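Local coordinates for protein cytochrome P450 (Novosphingobium aromaticivorans, PDB 3OFT) that belongs to the cytochrome P450 family and holds an iron protoporphyrin IX within a predominantly helical fold, at residues A[356-359]-A[360-364]; A[133-136]-A[137-141]. All blocks are in the same frame, centred on the assembly; numbering follows the deposited sequence.

Interaction 1: A[356-359]-A[360-364]; sequences IVFL and REWLG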
ATOM      1  N   ILE A 356      -2.059  -3.771  13.824  1.00  8.27           N
ATOM      2  CA  ILE A 356      -2.371  -4.066  15.264  1.00  9.69           C
ATOM      3  C   ILE A 356      -1.655  -5.329  15.762  1.00  9.63           C
ATOM      4  O   ILE A 356      -1.045  -5.350  16.827  1.00  9.81           O
ATOM      5  CB  ILE A 356      -3.903  -4.194  15.475  1.00 11.02           C
ATOM      6  CG1 ILE A 356      -4.547  -2.800  15.361  1.00 10.88           C
ATOM      7  CG2 ILE A 356      -4.222  -4.920  16.816  1.00 11.94           C
ATOM      8  CD1 ILE A 356      -6.118  -2.809  15.214  1.00 12.59           C
ATOM      9  N   VAL A 357      -1.695  -6.390  14.981  1.00  9.39           N
ATOM     10  CA  VAL A 357      -1.056  -7.626  15.410  1.00 11.85           C
ATOM     11  C   VAL A 357       0.484  -7.482  15.502  1.00 11.63           C
ATOM     12  O   VAL A 357       1.149  -8.046  16.410  1.00  9.68           O
ATOM     13  CB  VAL A 357      -1.599  -8.727  14.461  1.00 13.77           C
ATOM     14  CG1 VAL A 357      -0.545  -9.498  13.665  1.00 16.15           C
ATOM     15  CG2 VAL A 357      -2.718  -9.500  15.151  1.00 13.39           C
ATOM     16  N   PHE A 358       1.032  -6.712  14.563  1.00 10.37           N
ATOM     17  CA  PHE A 358       2.445  -6.360  14.597  1.00 10.43           C
ATOM     18  C   PHE A 358       2.820  -5.618  15.877  1.00 11.00           C
ATOM     19  O   PHE A 358       3.785  -5.987  16.568  1.00 11.16           O
ATOM     20  CB  PHE A 358       2.858  -5.537  13.359  1.00  8.51           C
ATOM     21  CG  PHE A 358       4.216  -4.947  13.510  1.00 10.04           C
ATOM     22  CD1 PHE A 358       5.335  -5.776  13.513  1.00 11.04           C
ATOM     23  CD2 PHE A 358       4.383  -3.592  13.753  1.00 11.03           C
ATOM     24  CE1 PHE A 358       6.574  -5.275  13.742  1.00 10.52           C
ATOM     25  CE2 PHE A 358       5.636  -3.070  13.984  1.00 13.55           C
ATOM     26  CZ  PHE A 358       6.740  -3.911  13.975  1.00 12.90           C
ATOM     27  N   LEU A 359       2.037  -4.598  16.218  1.00  9.98           N
ATOM     28  CA  LEU A 359       2.279  -3.835  17.430  1.00  9.72           C
ATOM     29  C   LEU A 359       2.155  -4.749  18.644  1.00  8.48           C
ATOM     30  O   LEU A 359       2.969  -4.685  19.546  1.00  8.52           O
ATOM     31  CB  LEU A 359       1.295  -2.662  17.546  1.00  9.53           C
ATOM     32  CG  LEU A 359       1.502  -1.537  16.512  1.00 10.97           C
ATOM     33  CD1 LEU A 359       0.325  -0.563  16.434  1.00  9.84           C
ATOM     34  CD2 LEU A 359       2.789  -0.790  16.846  1.00 11.12           C
ATOM     35  N   ARG A 360       1.145  -5.609  18.673  1.00  8.72           N
ATOM     36  CA  ARG A 360       0.948  -6.446  19.855  1.00 10.46           C
ATOM     37  C   ARG A 360       2.152  -7.359  20.038  1.00 11.05           C
ATOM     38  O   ARG A 360       2.671  -7.518  21.149  1.00 12.35           O
ATOM     39  CB  ARG A 360      -0.299  -7.326  19.731  1.00 10.16           C
ATOM     40  CG  ARG A 360      -1.579  -6.580  19.883  1.00 12.02           C
ATOM     41  CD  ARG A 360      -2.804  -7.538  19.895  1.00 17.70           C
ATOM     42  NE  ARG A 360      -3.982  -6.682  19.802  1.00 20.94           N
ATOM     43  CZ  ARG A 360      -4.374  -5.802  20.742  1.00 25.81           C
ATOM     44  NH1 ARG A 360      -3.727  -5.684  21.906  1.00 27.76           N
ATOM     45  NH2 ARG A 360      -5.441  -5.036  20.536  1.00 25.22           N
ATOM     46  N   GLU A 361       2.587  -7.975  18.964  1.00 10.70           N
ATOM     47  CA  GLU A 361       3.668  -8.944  19.093  1.00 11.97           C
ATOM     48  C   GLU A 361       5.031  -8.340  19.264  1.00 12.19           C
ATOM     49  O   GLU A 361       5.827  -8.872  20.065  1.00 12.97           O
ATOM     50  CB  GLU A 361       3.657  -9.938  17.937  1.00 12.77           C
ATOM     51  CG  GLU A 361       2.534 -10.958  18.051  1.00 16.02           C
ATOM     52  CD  GLU A 361       2.568 -11.780  19.360  1.00 23.34           C
ATOM     53  OE1 GLU A 361       1.484 -12.017  19.933  1.00 24.88           O
ATOM     54  OE2 GLU A 361       3.664 -12.188  19.797  1.00 25.58           O
ATOM     55  N   TRP A 362       5.311  -7.251  18.537  1.00 11.51           N
ATOM     56  CA  TRP A 362       6.633  -6.614  18.574  1.00 11.65           C
ATOM     57  C   TRP A 362       6.881  -5.939  19.904  1.00 13.16           C
ATOM     58  O   TRP A 362       7.936  -6.160  20.551  1.00 14.02           O
ATOM     59  CB  TRP A 362       6.803  -5.585  17.434  1.00 11.47           C
ATOM     60  CG  TRP A 362       8.231  -5.104  17.198  1.00 10.72           C
ATOM     61  CD1 TRP A 362       8.772  -3.902  17.573  1.00 10.66           C
ATOM     62  CD2 TRP A 362       9.269  -5.810  16.517  1.00 11.32           C
ATOM     63  NE1 TRP A 362      10.098  -3.826  17.174  1.00 13.13           N
ATOM     64  CE2 TRP A 362      10.419  -4.987  16.521  1.00 12.45           C
ATOM     65  CE3 TRP A 362       9.344  -7.076  15.931  1.00 10.54           C
ATOM     66  CZ2 TRP A 362      11.643  -5.390  15.960  1.00 13.35           C
ATOM     67  CZ3 TRP A 362      10.549  -7.463  15.346  1.00 10.13           C
ATOM     68  CH2 TRP A 362      11.684  -6.614  15.367  1.00 14.18           C
ATOM     69  N   LEU A 363       5.918  -5.118  20.319  1.00 12.45           N
ATOM     70  CA  LEU A 363       5.971  -4.486  21.631  1.00 13.44           C
ATOM     71  C   LEU A 363       5.902  -5.472  22.784  1.00 14.06           C
ATOM     72  O   LEU A 363       6.616  -5.303  23.760  1.00 14.94           O
ATOM     73  CB  LEU A 363       4.863  -3.440  21.763  1.00 12.58           C
ATOM     74  CG  LEU A 363       5.057  -2.233  20.842  1.00 11.33           C
ATOM     75  CD1 LEU A 363       3.789  -1.369  20.796  1.00 16.65           C
ATOM     76  CD2 LEU A 363       6.208  -1.391  21.289  1.00 14.73           C
ATOM     77  N   GLY A 364       5.020  -6.465  22.690  1.00 14.07           N
ATOM     78  CA  GLY A 364       4.859  -7.457  23.737  1.00 15.57           C
ATOM     79  C   GLY A 364       6.061  -8.383  23.860  1.00 15.97           C
ATOM     80  O   GLY A 364       6.453  -8.752  24.972  1.00 16.57           O
TER

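Interaction 2: A[133-136]-A[137-141]; sequences SCDF and VSDFA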
ATOM      1  N   SER A 133      19.991  -7.304  17.103  1.00 13.50           N
ATOM      2  CA  SER A 133      19.951  -6.354  16.028  1.00 12.28           C
ATOM      3  C   SER A 133      19.288  -6.975  14.808  1.00 13.12           C
ATOM      4  O   SER A 133      19.196  -8.193  14.685  1.00 12.13           O
ATOM      5  CB  SER A 133      21.363  -5.893  15.662  1.00 13.81           C
ATOM      6  OG  SER A 133      22.060  -6.938  15.051  1.00 14.33           O
ATOM      7  N   CYS A 134      18.813  -6.135  13.900  1.00 13.56           N
ATOM      8  CA  CYS A 134      18.310  -6.652  12.626  1.00 14.37           C
ATOM      9  C   CYS A 134      18.341  -5.548  11.612  1.00 14.67           C
ATOM     10  O   CYS A 134      18.439  -4.371  11.967  1.00 14.24           O
ATOM     11  CB  CYS A 134      16.887  -7.226  12.744  1.00 15.02           C
ATOM     12  SG  CYS A 134      15.620  -5.986  13.125  1.00 17.86           S
ATOM     13  N   ASP A 135      18.271  -5.943  10.341  1.00 15.27           N
ATOM     14  CA  ASP A 135      17.985  -5.013   9.256  1.00 14.80           C
ATOM     15  C   ASP A 135      16.495  -5.210   9.040  1.00 12.81           C
ATOM     16  O   ASP A 135      16.069  -6.124   8.353  1.00 12.17           O
ATOM     17  CB  ASP A 135      18.850  -5.359   8.027  1.00 15.80           C
ATOM     18  CG  ASP A 135      20.364  -5.283   8.329  1.00 22.00           C
ATOM     19  OD1 ASP A 135      21.075  -6.311   8.159  1.00 26.51           O
ATOM     20  OD2 ASP A 135      20.831  -4.193   8.763  1.00 26.34           O
ATOM     21  N   PHE A 136      15.701  -4.345   9.659  1.00 11.62           N
ATOM     22  CA  PHE A 136      14.273  -4.597   9.820  1.00 10.46           C
ATOM     23  C   PHE A 136      13.525  -4.710   8.494  1.00  9.25           C
ATOM     24  O   PHE A 136      12.590  -5.488   8.394  1.00  9.30           O
ATOM     25  CB  PHE A 136      13.638  -3.513  10.679  1.00  9.76           C
ATOM     26  CG  PHE A 136      12.179  -3.759  10.975  1.00  8.59           C
ATOM     27  CD1 PHE A 136      11.819  -4.518  12.072  1.00  8.44           C
ATOM     28  CD2 PHE A 136      11.172  -3.252  10.133  1.00  9.70           C
ATOM     29  CE1 PHE A 136      10.478  -4.765  12.356  1.00  8.72           C
ATOM     30  CE2 PHE A 136       9.831  -3.494  10.399  1.00  9.98           C
ATOM     31  CZ  PHE A 136       9.488  -4.251  11.540  1.00  7.83           C
ATOM     32  N   VAL A 137      13.924  -3.942   7.492  1.00  9.39           N
ATOM     33  CA  VAL A 137      13.261  -4.018   6.195  1.00  9.56           C
ATOM     34  C   VAL A 137      13.488  -5.397   5.582  1.00 11.29           C
ATOM     35  O   VAL A 137      12.523  -6.049   5.160  1.00 10.37           O
ATOM     36  CB  VAL A 137      13.711  -2.899   5.220  1.00 11.36           C
ATOM     37  CG1 VAL A 137      13.176  -3.138   3.803  1.00 10.94           C
ATOM     38  CG2 VAL A 137      13.308  -1.536   5.755  1.00 12.03           C
ATOM     39  N   SER A 138      14.745  -5.845   5.510  1.00 10.48           N
ATOM     40  CA  SER A 138      14.979  -7.104   4.828  1.00 13.23           C
ATOM     41  C   SER A 138      14.667  -8.318   5.717  1.00 12.86           C
ATOM     42  O   SER A 138      14.290  -9.359   5.199  1.00 13.05           O
ATOM     43  CB  SER A 138      16.398  -7.177   4.224  1.00 13.79           C
ATOM     44  OG  SER A 138      17.343  -6.934   5.222  1.00 20.06           O
ATOM     45  N   ASP A 139      14.796  -8.186   7.045  1.00 11.49           N
ATOM     46  CA  ASP A 139      14.581  -9.332   7.968  1.00 12.32           C
ATOM     47  C   ASP A 139      13.133  -9.486   8.430  1.00 11.55           C
ATOM     48  O   ASP A 139      12.728 -10.574   8.868  1.00 11.51           O
ATOM     49  CB  ASP A 139      15.469  -9.217   9.236  1.00 13.24           C
ATOM     50  CG  ASP A 139      16.958  -9.150   8.921  1.00 17.54           C
ATOM     51  OD1 ASP A 139      17.350  -9.678   7.867  1.00 19.12           O
ATOM     52  OD2 ASP A 139      17.733  -8.570   9.712  1.00 20.19           O
ATOM     53  N   PHE A 140      12.355  -8.404   8.385  1.00  9.86           N
ATOM     54  CA  PHE A 140      10.990  -8.493   8.895  1.00  9.53           C
ATOM     55  C   PHE A 140       9.977  -7.930   7.903  1.00  9.42           C
ATOM     56  O   PHE A 140       9.054  -8.639   7.521  1.00 10.25           O
ATOM     57  CB  PHE A 140      10.849  -7.797  10.272  1.00  8.72           C
ATOM     58  CG  PHE A 140       9.564  -8.142  10.993  1.00  8.17           C
ATOM     59  CD1 PHE A 140       9.543  -9.135  11.961  1.00  6.82           C
ATOM     60  CD2 PHE A 140       8.355  -7.481  10.661  1.00  8.83           C
ATOM     61  CE1 PHE A 140       8.340  -9.450  12.642  1.00  9.69           C
ATOM     62  CE2 PHE A 140       7.168  -7.781  11.319  1.00  8.41           C
ATOM     63  CZ  PHE A 140       7.132  -8.768  12.281  1.00  8.70           C
ATOM     64  N   ALA A 141      10.109  -6.650   7.546  1.00  9.39           N
ATOM     65  CA  ALA A 141       9.033  -5.964   6.812  1.00 11.03           C
ATOM     66  C   ALA A 141       8.737  -6.626   5.487  1.00 11.63           C
ATOM     67  O   ALA A 141       7.583  -6.736   5.107  1.00 11.67           O
ATOM     68  CB  ALA A 141       9.379  -4.434   6.584  1.00  9.89           C
TER

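Interaction 1: A[356-359]-A[360-364]
Phe358 and Trp362 lie side by side on successive turns of one alpha-helix, 348-365, with Phe358 CZ over one face of the indole, 3.7 Å above its plane and displaced toward the rim. For the Phe358 ring and the five-membered ring of Trp362, planes 28° from parallel and centroids 5.1 Å apart mark a strongly slid pair with little stacking area. The clearer evidence for a facing contact is the CH-pi approach of Trp362 CB, 4.1 Å from the Phe358 centroid and 27° off the ring normal. Both side chains reach this position with CG trans to the backbone nitrogen (chi1 169° for Phe358). Trp362 also makes edge-to-face contacts with Phe369, Phe136 and Phe140, which set it within an aromatic cluster.

The other pairs follow the same i to i+4 spacing. Leu359 CD2 runs alongside Leu363 CD1 at 4.1 Å. The outstretched Arg360 chain carries its guanidinium obliquely past Ile356 CG2. Glu361 OE1 is hydrogen-bonded to Gln118 of helix 107-128. Leu359 also packs on Val246 and Leu250 of helix 221-252.

Successive alpha-helical bonds fix this spacing: Arg360 N to Ile356 O and Glu361 N to Val357 O are each 2.9 Å, Leu363 N to Leu359 O is 3.1 Å, and Trp362 N to Phe358 O is 2.8 Å.

Interaction 2: A[133-136]-A[137-141]
Near-trans first torsions, -176° in Phe136 and -166° in Phe140, swing both CG atoms away from their backbone nitrogens and lay the two phenyl groups side by side. Their planes differ by 18° while the centroids stand 5.1 Å apart, so this pair is nearly parallel but strongly slid. What sits over the Phe136 face is Phe140 CB, in a CH-pi contact 3.9 Å from the centroid; the rings themselves meet where Phe136 CZ approaches Phe140 CD2 at 3.5 Å. Ala141 CB comes obliquely to the same Phe136 ring.

In Asp139, CG lies beside the backbone nitrogen and turns the carboxylate back toward the strand. OD2 accepts from Asp135 N at 2.8 Å, the donor standing above the carboxylate plane, while Asp139 N gives a bond of 2.8 Å to Asp135 O. Two bonds thus tie Asp139 to the N-cap residue, whose own side chain makes no capping bond. Asp135 OD1 lies 4.3 Å from Asp139 OD2; a salt bridge from Arg131 to OD2 probably eases the repulsion.

Phe136 O accepts twice, from Phe140 N, which stands above the carbonyl plane, and from Ala141 N, 2.9 Å away. The second bond, i+5 to i, widens the helix. A short strand, paired with 386-394, turns almost at right angles into a helix containing a pi-type turn, a strand-to-helix junction within the P450 fold.

Interaction 2 comes first along the chain, at the junction of strand 133-135 and helix 136-141; interaction 1 follows more than 200 residues later in helix 348-365. Despite that separation their centres are 15 Å apart, and their aromatic side chains touch: Phe358 CD1 lies 3.5 Å from Phe140 CE2, and Phe358 CZ lies 3.7 Å from Phe136 CZ. The two i to i+4 pairs thus form one four-ring cluster. Helices 107-128 and 221-252 pack against both interactions, and Ile243 of helix 221-252 touches Phe358, Phe136 and Phe140. The cluster joins helix 348-365 to the strand-helix junction, with the Phe358 and Ala141 side chains each about 11 Å from the haem.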